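Local coordinates for endoglycosidase (Bacteroides thetaiotaomicron, PDB 6Q64), which probably hydrolyses glycosidic bonds as a glycoside hydrolase family 18 endoglycosidase, acting in the breakdown of complex N-glycans by a gut bacterium, at residues T296-V301 against G310-D315; Q254-S259 against I281-F286; G75-W80 against Y333-D338. The protein carries 1 engineered substitution. All coordinates share one frame; numbering follows the deposited sequence.

Contact 1 (T296-V301 against G310-D315); sequences TYYTSV and GNQILD
Tyr298 and Ser300 converge on Asp315, each hydroxyl serving a different carboxylate oxygen. The phenol OH of Tyr298 donates to OD2 of Asp315 across 2.5 Å, meeting it on the anti side and not far out of the carboxylate plane; OD2 in turn lies at the edge of the ring. Ser300 OG donates to Asp315 OD1 over 2.6 Å, but arrives from above the carboxylate plane. Asp315 CG is anti to the backbone N (chi1 -170°), which directs the carboxylate carbon toward the loop. Thr261 OG1 is also bonded to OD2, a cluster that probably helps keep this buried group ionised. A third hydrogen bond runs from ND2 of Asn311 to the carbonyl O of Tyr298, 3.0 Å long and nearly straight at 167°; the donor stands above the carbonyl plane, while the oxygen lies close to the plane of the amide. ND2 is held as well by Asn306 OD1.

In the barrel of parallel strands and surrounding helices, the contact folds the long loop after helix 286-289 back onto the first turn of helix 311-317. Gly310 is that helix's N-cap, with a positive phi that suits a residue lacking CB.

Packing completes the contact. Gln312 CA sits over one face of the Tyr298 ring, 3.8 Å from its centroid, a CH-pi contact with the helix backbone itself. The extended Gln312 chain then passes the ring: Gln312 NE2 lies 3.9 Å from Tyr298 CD1 and is hydrogen-bonded to Tyr256 O. An alanine in place of Tyr298 would probably leave Asp315 OD2 without its phenol donor and open a gap over Gln312.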
loop_
_atom_site.group_PDB
_atom_site.type_symbol
_atom_site.label_atom_id
_atom_site.label_comp_id
_atom_site.label_asym_id
_atom_site.label_seq_id
_atom_site.Cartn_x
_atom_site.Cartn_y
_atom_site.Cartn_z
ATOM N N THR A 296 -12.963 16.066 10.798
ATOM C CA THR A 296 -12.808 17.114 11.832
ATOM C C THR A 296 -13.602 16.748 13.083
ATOM O O THR A 296 -13.345 17.373 14.136
ATOM C CB THR A 296 -13.258 18.441 11.230
ATOM O OG1 THR A 296 -14.624 18.215 10.907
ATOM C CG2 THR A 296 -12.476 18.806 9.990
ATOM N N TYR A 297 -14.519 15.784 12.929
ATOM C CA TYR A 297 -15.520 15.329 13.929
ATOM C C TYR A 297 -15.228 13.896 14.386
ATOM O O TYR A 297 -16.157 13.159 14.662
ATOM C CB TYR A 297 -16.920 15.373 13.318
ATOM C CG TYR A 297 -17.103 14.538 12.076
ATOM C CD1 TYR A 297 -16.679 14.994 10.842
ATOM C CD2 TYR A 297 -17.733 13.308 12.120
ATOM C CE1 TYR A 297 -16.859 14.250 9.686
ATOM C CE2 TYR A 297 -17.922 12.550 10.975
ATOM C CZ TYR A 297 -17.480 13.017 9.749
ATOM O OH TYR A 297 -17.659 12.284 8.609
ATOM N N TYR A 298 -13.965 13.500 14.451
ATOM C CA TYR A 298 -13.541 12.180 14.978
ATOM C C TYR A 298 -13.480 12.260 16.497
ATOM O O TYR A 298 -13.240 13.375 17.033
ATOM C CB TYR A 298 -12.167 11.767 14.463
ATOM C CG TYR A 298 -11.753 10.336 14.701
ATOM C CD1 TYR A 298 -12.161 9.322 13.844
ATOM C CD2 TYR A 298 -10.898 9.998 15.742
ATOM C CE1 TYR A 298 -11.752 8.008 14.029
ATOM C CE2 TYR A 298 -10.476 8.693 15.940
ATOM C CZ TYR A 298 -10.909 7.692 15.080
ATOM O OH TYR A 298 -10.481 6.404 15.217
ATOM N N THR A 299 -13.739 11.108 17.130
ATOM C CA THR A 299 -13.586 10.860 18.586
ATOM C C THR A 299 -12.638 9.684 18.786
ATOM O O THR A 299 -12.954 8.594 18.285
ATOM C CB THR A 299 -14.918 10.581 19.278
ATOM O OG1 THR A 299 -15.884 11.394 18.598
ATOM C CG2 THR A 299 -14.815 10.829 20.769
ATOM N N SER A 300 -11.505 9.948 19.441
ATOM C CA SER A 300 -10.458 8.955 19.781
ATOM C C SER A 300 -10.761 8.394 21.158
ATOM O O SER A 300 -11.325 9.107 21.984
ATOM C CB SER A 300 -9.060 9.543 19.762
ATOM O OG SER A 300 -8.082 8.574 20.124
ATOM N N VAL A 301 -10.260 7.194 21.384
ATOM C CA VAL A 301 -10.308 6.452 22.677
ATOM C C VAL A 301 -9.213 7.024 23.594
ATOM O O VAL A 301 -9.064 6.596 24.746
ATOM C CB VAL A 301 -10.157 4.949 22.353
ATOM C CG1 VAL A 301 -8.697 4.552 22.215
ATOM C CG2 VAL A 301 -10.903 4.084 23.334
ATOM N N GLY A 310 -6.554 16.751 13.752
ATOM C CA GLY A 310 -5.919 15.571 13.110
ATOM C C GLY A 310 -6.035 14.271 13.930
ATOM O O GLY A 310 -5.185 13.323 13.736
ATOM N N ASN A 311 -7.047 14.182 14.804
ATOM C CA ASN A 311 -7.147 13.100 15.816
ATOM C C ASN A 311 -7.491 11.762 15.125
ATOM O O ASN A 311 -7.031 10.762 15.639
ATOM C CB ASN A 311 -8.018 13.515 17.008
ATOM C CG ASN A 311 -9.466 13.674 16.651
ATOM O OD1 ASN A 311 -9.787 13.829 15.479
ATOM N ND2 ASN A 311 -10.339 13.600 17.648
ATOM N N GLN A 312 -8.140 11.742 13.957
ATOM C CA GLN A 312 -8.328 10.523 13.113
ATOM C C GLN A 312 -6.954 9.916 12.854
ATOM O O GLN A 312 -6.680 8.843 13.387
ATOM C CB GLN A 312 -9.088 10.782 11.804
ATOM C CG GLN A 312 -9.366 9.543 10.955
ATOM C CD GLN A 312 -10.404 9.709 9.858
ATOM O OE1 GLN A 312 -10.234 10.361 8.818
ATOM N NE2 GLN A 312 -11.522 9.047 10.048
ATOM N N ILE A 313 -6.076 10.564 12.103
ATOM C CA ILE A 313 -4.783 9.923 11.701
ATOM C C ILE A 313 -3.918 9.614 12.937
ATOM O O ILE A 313 -3.053 8.716 12.880
ATOM C CB ILE A 313 -4.014 10.765 10.670
ATOM C CG1 ILE A 313 -2.874 9.947 10.052
ATOM C CG2 ILE A 313 -3.534 12.064 11.297
ATOM C CD1 ILE A 313 -2.406 10.431 8.696
ATOM N N LEU A 314 -4.096 10.313 14.043
ATOM C CA LEU A 314 -3.150 10.100 15.164
ATOM C C LEU A 314 -3.661 8.924 15.976
ATOM O O LEU A 314 -2.814 8.178 16.506
ATOM C CB LEU A 314 -3.023 11.367 16.015
ATOM C CG LEU A 314 -2.522 12.608 15.280
ATOM C CD1 LEU A 314 -2.517 13.803 16.206
ATOM C CD2 LEU A 314 -1.143 12.374 14.713
ATOM N N ASP A 315 -4.994 8.803 16.077
ATOM C CA ASP A 315 -5.641 7.646 16.723
ATOM C C ASP A 315 -5.187 6.403 15.976
ATOM O O ASP A 315 -4.733 5.438 16.630
ATOM C CB ASP A 315 -7.162 7.753 16.712
ATOM C CG ASP A 315 -7.831 6.694 17.572
ATOM O OD1 ASP A 315 -7.381 6.505 18.748
ATOM O OD2 ASP A 315 -8.763 6.044 17.039
#

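Contact 2 (Q254-S259 against I281-F286); sequences QAYWES and IITVEF
The ring of Tyr256 is sandwiched between two aliphatic carbons: Glu285 CB lies over one face, 3.7 Å from the ring centroid in a CH-pi contact, and Gln254 CB covers the centre of the other. Tyr256 reaches this slot with CG anti to the carbonyl carbon (chi1 -57°), running side by side with Thr283 and pointing the same way, so that CE1 of Tyr256 passes 3.6 Å from OG1 of Thr283. That hydroxyl is already bonded to the carbonyl O of Tyr253.

Glu285 extends from the strand with CG anti to the backbone N and then bends at chi2 (41°), which turns CD away from a straight course. Its CG comes within 3.2 Å of Trp257 CH2, a tight approach, and the carboxylate lies within 9° of parallel to the indole plane. OE2 accepts from Gln288 N, an N-cap for helix 286-289. The face of the Trp257 indole, for its part, rests on CB of Tyr256.

Ala255 is the centre of an inverse gamma turn that ends the strand. Its small CB approaches Ile282 CG2 at 4.3 Å. Just before it, Gln254 forms a parallel bridge with Thr283, joining the carboxyl ends of neighbouring barrel strands 251-254 and 280-285, the rim where TIM barrels carry their active sites. The Gln254 amide NE2 binds Asp234 OD1, and close by lies the engineered Gln190, at the glutamate place of the family 18 DxxDxDxE motif.

Most of the side-chain touching is between carbons. The polar ends of Gln254, Thr283 and Glu285 have their partners in Asp234, Tyr253 O and Gln288 N, which leaves the aliphatic parts of Gln254 and Glu285 to pack on the aromatic rings.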
loop_
_atom_site.group_PDB
_atom_site.type_symbol
_atom_site.label_atom_id
_atom_site.label_comp_id
_atom_site.label_asym_id
_atom_site.label_seq_id
_atom_site.Cartn_x
_atom_site.Cartn_y
_atom_site.Cartn_z
ATOM N N GLN A 254 -9.554 1.179 3.783
ATOM C CA GLN A 254 -10.030 2.555 3.629
ATOM C C GLN A 254 -10.891 2.896 4.838
ATOM O O GLN A 254 -12.092 2.859 4.698
ATOM C CB GLN A 254 -10.838 2.651 2.338
ATOM C CG GLN A 254 -9.986 2.745 1.093
ATOM C CD GLN A 254 -9.677 1.427 0.439
ATOM O OE1 GLN A 254 -10.465 0.892 -0.335
ATOM N NE2 GLN A 254 -8.476 0.942 0.672
ATOM N N ALA A 255 -10.294 3.322 5.946
ATOM C CA ALA A 255 -11.028 3.802 7.149
ATOM C C ALA A 255 -11.317 5.304 7.042
ATOM O O ALA A 255 -11.102 6.037 8.035
ATOM C CB ALA A 255 -10.238 3.502 8.406
ATOM N N TYR A 256 -11.822 5.748 5.898
ATOM C CA TYR A 256 -11.978 7.195 5.596
ATOM C C TYR A 256 -13.024 7.832 6.545
ATOM O O TYR A 256 -12.673 8.813 7.250
ATOM C CB TYR A 256 -12.333 7.400 4.119
ATOM C CG TYR A 256 -11.402 6.835 3.060
ATOM C CD1 TYR A 256 -10.056 6.572 3.271
ATOM C CD2 TYR A 256 -11.890 6.642 1.779
ATOM C CE1 TYR A 256 -9.239 6.115 2.239
ATOM C CE2 TYR A 256 -11.093 6.181 0.741
ATOM C CZ TYR A 256 -9.753 5.930 0.960
ATOM O OH TYR A 256 -9.029 5.452 -0.112
ATOM N N TRP A 257 -14.262 7.314 6.600
ATOM C CA TRP A 257 -15.407 8.043 7.223
ATOM C C TRP A 257 -15.784 7.475 8.597
ATOM O O TRP A 257 -16.812 7.900 9.151
ATOM C CB TRP A 257 -16.615 8.071 6.279
ATOM C CG TRP A 257 -16.196 8.237 4.856
ATOM C CD1 TRP A 257 -16.388 7.384 3.808
ATOM C CD2 TRP A 257 -15.408 9.323 4.351
ATOM N NE1 TRP A 257 -15.786 7.865 2.678
ATOM C CE2 TRP A 257 -15.189 9.066 2.977
ATOM C CE3 TRP A 257 -14.893 10.488 4.930
ATOM C CZ2 TRP A 257 -14.486 9.954 2.168
ATOM C CZ3 TRP A 257 -14.168 11.340 4.137
ATOM C CH2 TRP A 257 -13.984 11.080 2.776
ATOM N N GLU A 258 -14.958 6.611 9.166
ATOM C CA GLU A 258 -15.152 6.113 10.539
ATOM C C GLU A 258 -14.983 7.255 11.531
ATOM O O GLU A 258 -13.956 7.860 11.514
ATOM C CB GLU A 258 -14.169 4.979 10.817
ATOM C CG GLU A 258 -14.676 3.614 10.372
ATOM C CD GLU A 258 -14.669 3.336 8.881
ATOM O OE1 GLU A 258 -15.391 2.421 8.481
ATOM O OE2 GLU A 258 -13.934 4.018 8.122
ATOM N N SER A 259 -15.911 7.473 12.447
ATOM C CA SER A 259 -15.900 8.664 13.327
ATOM C C SER A 259 -15.495 8.335 14.769
ATOM O O SER A 259 -15.596 9.275 15.603
ATOM C CB SER A 259 -17.239 9.373 13.237
ATOM O OG SER A 259 -18.131 9.044 14.293
ATOM N N ILE A 281 -3.214 -2.354 7.811
ATOM C CA ILE A 281 -2.909 -0.914 7.597
ATOM C C ILE A 281 -4.244 -0.185 7.495
ATOM O O ILE A 281 -5.104 -0.648 6.730
ATOM C CB ILE A 281 -2.000 -0.726 6.364
ATOM C CG1 ILE A 281 -0.543 -1.017 6.719
ATOM C CG2 ILE A 281 -2.116 0.671 5.812
ATOM C CD1 ILE A 281 0.285 -1.472 5.556
ATOM N N ILE A 282 -4.418 0.895 8.253
ATOM C CA ILE A 282 -5.651 1.718 8.158
ATOM C C ILE A 282 -5.264 3.076 7.581
ATOM O O ILE A 282 -4.198 3.608 7.929
ATOM C CB ILE A 282 -6.367 1.819 9.502
ATOM C CG1 ILE A 282 -5.395 1.865 10.686
ATOM C CG2 ILE A 282 -7.322 0.653 9.615
ATOM C CD1 ILE A 282 -6.058 2.195 12.022
ATOM N N THR A 283 -6.101 3.572 6.680
ATOM C CA THR A 283 -5.798 4.721 5.817
ATOM C C THR A 283 -6.915 5.741 5.938
ATOM O O THR A 283 -8.110 5.392 6.145
ATOM C CB THR A 283 -5.597 4.313 4.357
ATOM O OG1 THR A 283 -6.852 3.916 3.786
ATOM C CG2 THR A 283 -4.552 3.225 4.238
ATOM N N VAL A 284 -6.495 6.975 5.765
ATOM C CA VAL A 284 -7.386 8.144 5.849
ATOM C C VAL A 284 -7.409 8.864 4.484
ATOM O O VAL A 284 -6.582 8.518 3.586
ATOM C CB VAL A 284 -6.922 8.964 7.056
ATOM C CG1 VAL A 284 -5.617 9.677 6.770
ATOM C CG2 VAL A 284 -8.012 9.920 7.487
ATOM N N GLU A 285 -8.399 9.740 4.274
ATOM C CA GLU A 285 -8.753 10.254 2.919
ATOM C C GLU A 285 -8.258 11.698 2.799
ATOM O O GLU A 285 -8.842 12.600 3.437
ATOM C CB GLU A 285 -10.238 9.982 2.661
ATOM C CG GLU A 285 -10.964 10.905 1.708
ATOM C CD GLU A 285 -10.281 11.372 0.441
ATOM O OE1 GLU A 285 -10.554 10.783 -0.645
ATOM O OE2 GLU A 285 -9.541 12.374 0.544
ATOM N N PHE A 286 -7.199 11.874 2.011
ATOM C CA PHE A 286 -6.334 13.080 2.033
ATOM C C PHE A 286 -6.603 13.981 0.819
ATOM O O PHE A 286 -6.290 15.175 0.917
ATOM C CB PHE A 286 -4.876 12.650 2.213
ATOM C CG PHE A 286 -4.326 12.942 3.585
ATOM C CD1 PHE A 286 -5.163 12.987 4.681
ATOM C CD2 PHE A 286 -2.980 13.201 3.764
ATOM C CE1 PHE A 286 -4.669 13.288 5.933
ATOM C CE2 PHE A 286 -2.485 13.491 5.025
ATOM C CZ PHE A 286 -3.332 13.535 6.107
#

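Contact 3 (G75-W80 against Y333-D338); sequences GWFGNW and YHMEYD
Glu336 reaches back to the chain at Gly78, whose N-H donates to OE2 of the carboxylate at 2.9 Å and 161°. The amide nitrogen stands above the carboxylate plane. Glu336 can reach it because CG lies between the backbone N and the carbonyl carbon (chi1 70°) and the chain bends again at chi2. The other oxygen, OE1, is only 2.9 Å from Gly78 O; two acceptors facing each other are likely to be unfavourable, and may raise the affinity of this acid for a proton. Glycine suits the place, since a CB at Gly78 would collide with Glu336 OE1 and with the His334 ring.

The second bond across the contact is Met335 N to Trp76 O, 3.2 Å, again with the donor above the plane of the group it meets. Trp76 is also tied by its backbone to Thr332, and Tyr333 forms a parallel bridge with Trp76. This is the seam of the TIM barrel, where the first strand, 72-76, lies beside the last, 329-333; on its other flank Gly75 and Phe77 are hydrogen-bonded to Ser102. The two side chains at the bridge cross at about a right angle, with Trp76 CE3 3.9 Å from Tyr333 CB.

Residue Met335 is modelled as selenomethionine, and its SE lies 3.7 Å from Gly75 CA, a spot that a side chain at Gly75 would occupy. The selenium also makes an oblique Met-aromatic contact with Phe77, 5.2 Å from the ring centroid. From Met335 the chain winds into a 3-10 turn, in which Tyr337 N and Asp338 N are satisfied by the carbonyls of His334 and Met335. Gln88 NE2 takes up Glu336 O.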
loop_
_atom_site.group_PDB
_atom_site.type_symbol
_atom_site.label_atom_id
_atom_site.label_comp_id
_atom_site.label_asym_id
_atom_site.label_seq_id
_atom_site.Cartn_x
_atom_site.Cartn_y
_atom_site.Cartn_z
ATOM N N GLY A 75 1.126 4.935 1.668
ATOM C CA GLY A 75 0.074 5.763 1.055
ATOM C C GLY A 75 -0.107 5.412 -0.409
ATOM O O GLY A 75 0.758 4.714 -1.022
ATOM N N TRP A 76 -1.136 6.047 -0.986
ATOM C CA TRP A 76 -1.382 6.068 -2.441
ATOM C C TRP A 76 -0.805 7.362 -2.997
ATOM O O TRP A 76 -1.463 8.406 -2.832
ATOM C CB TRP A 76 -2.882 5.902 -2.711
ATOM C CG TRP A 76 -3.320 4.491 -2.479
ATOM C CD1 TRP A 76 -3.026 3.409 -3.254
ATOM C CD2 TRP A 76 -4.055 3.997 -1.348
ATOM N NE1 TRP A 76 -3.540 2.276 -2.689
ATOM C CE2 TRP A 76 -4.182 2.606 -1.524
ATOM C CE3 TRP A 76 -4.639 4.599 -0.229
ATOM C CZ2 TRP A 76 -4.878 1.809 -0.621
ATOM C CZ3 TRP A 76 -5.315 3.812 0.672
ATOM C CH2 TRP A 76 -5.428 2.436 0.476
ATOM N N PHE A 77 0.362 7.255 -3.639
ATOM C CA PHE A 77 1.158 8.358 -4.247
ATOM C C PHE A 77 0.720 8.645 -5.687
ATOM O O PHE A 77 1.016 7.847 -6.630
ATOM C CB PHE A 77 2.635 7.971 -4.221
ATOM C CG PHE A 77 3.598 9.096 -4.504
ATOM C CD1 PHE A 77 3.491 10.310 -3.849
ATOM C CD2 PHE A 77 4.642 8.931 -5.396
ATOM C CE1 PHE A 77 4.395 11.328 -4.092
ATOM C CE2 PHE A 77 5.547 9.951 -5.631
ATOM C CZ PHE A 77 5.412 11.148 -4.990
ATOM N N GLY A 78 0.047 9.779 -5.876
ATOM C CA GLY A 78 -0.357 10.281 -7.208
ATOM C C GLY A 78 0.602 11.334 -7.747
ATOM O O GLY A 78 1.280 11.967 -6.924
ATOM N N ASN A 79 0.631 11.510 -9.079
ATOM C CA ASN A 79 1.425 12.510 -9.851
ATOM C C ASN A 79 2.907 12.196 -9.666
ATOM O O ASN A 79 3.690 13.128 -9.370
ATOM C CB ASN A 79 1.159 13.971 -9.444
ATOM C CG ASN A 79 -0.309 14.360 -9.371
ATOM O OD1 ASN A 79 -0.962 14.244 -8.319
ATOM N ND2 ASN A 79 -0.823 14.867 -10.482
ATOM N N TRP A 80 3.285 10.927 -9.784
ATOM C CA TRP A 80 4.701 10.525 -9.604
ATOM C C TRP A 80 5.481 10.738 -10.909
ATOM O O TRP A 80 5.292 9.927 -11.837
ATOM C CB TRP A 80 4.801 9.084 -9.126
ATOM C CG TRP A 80 6.219 8.616 -9.147
ATOM C CD1 TRP A 80 7.306 9.290 -8.673
ATOM C CD2 TRP A 80 6.726 7.402 -9.727
ATOM N NE1 TRP A 80 8.447 8.566 -8.877
ATOM C CE2 TRP A 80 8.123 7.398 -9.513
ATOM C CE3 TRP A 80 6.136 6.312 -10.381
ATOM C CZ2 TRP A 80 8.936 6.343 -9.922
ATOM C CZ3 TRP A 80 6.937 5.264 -10.777
ATOM C CH2 TRP A 80 8.317 5.284 -10.548
ATOM N N TYR A 333 -4.621 8.401 1.449
ATOM C CA TYR A 333 -5.048 8.381 0.027
ATOM C C TYR A 333 -4.713 9.751 -0.556
ATOM O O TYR A 333 -5.160 10.762 0.024
ATOM C CB TYR A 333 -6.533 8.030 -0.057
ATOM C CG TYR A 333 -7.137 8.082 -1.432
ATOM C CD1 TYR A 333 -6.767 7.186 -2.417
ATOM C CD2 TYR A 333 -8.104 9.025 -1.735
ATOM C CE1 TYR A 333 -7.336 7.235 -3.683
ATOM C CE2 TYR A 333 -8.707 9.073 -2.981
ATOM C CZ TYR A 333 -8.317 8.179 -3.961
ATOM O OH TYR A 333 -8.911 8.269 -5.188
ATOM N N HIS A 334 -3.947 9.762 -1.652
ATOM C CA HIS A 334 -3.364 10.983 -2.259
ATOM C C HIS A 334 -2.505 11.630 -1.176
ATOM O O HIS A 334 -2.805 12.724 -0.698
ATOM C CB HIS A 334 -4.475 11.866 -2.862
ATOM C CG HIS A 334 -4.836 11.508 -4.273
ATOM N ND1 HIS A 334 -6.125 11.180 -4.651
ATOM C CD2 HIS A 334 -4.093 11.445 -5.402
ATOM C CE1 HIS A 334 -6.154 10.910 -5.940
ATOM N NE2 HIS A 334 -4.919 11.061 -6.419
HETATM N N MSE A 335 -1.486 10.868 -0.752
HETATM C CA MSE A 335 -0.579 11.251 0.321
HETATM C C MSE A 335 0.090 12.596 0.032
HETATM O O MSE A 335 0.349 13.355 0.964
HETATM C CB MSE A 335 0.489 10.174 0.548
HETATM C CG MSE A 335 0.967 9.506 -0.692
HETATM SE SE MSE A 335 2.435 8.269 -0.335
HETATM C CE MSE A 335 3.051 8.410 1.498
ATOM N N GLU A 336 0.327 12.880 -1.258
ATOM C CA GLU A 336 1.044 14.071 -1.698
ATOM C C GLU A 336 0.276 15.374 -1.423
ATOM O O GLU A 336 0.930 16.411 -1.406
ATOM C CB GLU A 336 1.416 13.974 -3.180
ATOM C CG GLU A 336 0.242 14.080 -4.132
ATOM C CD GLU A 336 -0.439 12.772 -4.516
ATOM O OE1 GLU A 336 -1.176 12.755 -5.559
ATOM O OE2 GLU A 336 -0.245 11.774 -3.775
ATOM N N TYR A 337 -1.030 15.342 -1.155
ATOM C CA TYR A 337 -1.836 16.547 -0.807
ATOM C C TYR A 337 -1.456 17.068 0.588
ATOM O O TYR A 337 -1.998 18.111 0.977
ATOM C CB TYR A 337 -3.338 16.251 -0.878
ATOM C CG TYR A 337 -3.897 16.148 -2.279
ATOM C CD1 TYR A 337 -3.299 15.331 -3.222
ATOM C CD2 TYR A 337 -5.027 16.858 -2.668
ATOM C CE1 TYR A 337 -3.814 15.190 -4.499
ATOM C CE2 TYR A 337 -5.547 16.750 -3.948
ATOM C CZ TYR A 337 -4.939 15.902 -4.861
ATOM O OH TYR A 337 -5.414 15.746 -6.128
ATOM N N ASP A 338 -0.575 16.359 1.299
ATOM C CA ASP A 338 -0.062 16.692 2.656
ATOM C C ASP A 338 1.193 17.565 2.504
ATOM O O ASP A 338 1.640 18.186 3.512
ATOM C CB ASP A 338 0.288 15.394 3.398
ATOM C CG ASP A 338 0.475 15.442 4.909
ATOM O OD1 ASP A 338 0.162 16.493 5.555
ATOM O OD2 ASP A 338 0.906 14.395 5.430
#

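Contacts 2 and 3 both belong to the parallel barrel sheet, and strand 329-333, part of contact 3, lies between strands 72-76 and 280-285: Tyr333 is hydrogen-bonded through its backbone to Val284 and probably to Phe286. Contact 1 lies farther out, about 21 Å from the centre of the chain to its own centre, yet most of its touching residues are buried; it joins a loop to a helix. It meets contact 2 through Gln312 and through the backbone pair Thr299 and Ser259, whereas contacts 1 and 3 do not touch. The chemistry follows the place: side-chain hydroxyls, an amide and a carboxylate in contact 1, largely carbon packing of side chains in contact 2, and backbone N-H groups, one taken by a glutamate carboxylate, beside glycines in contact 3.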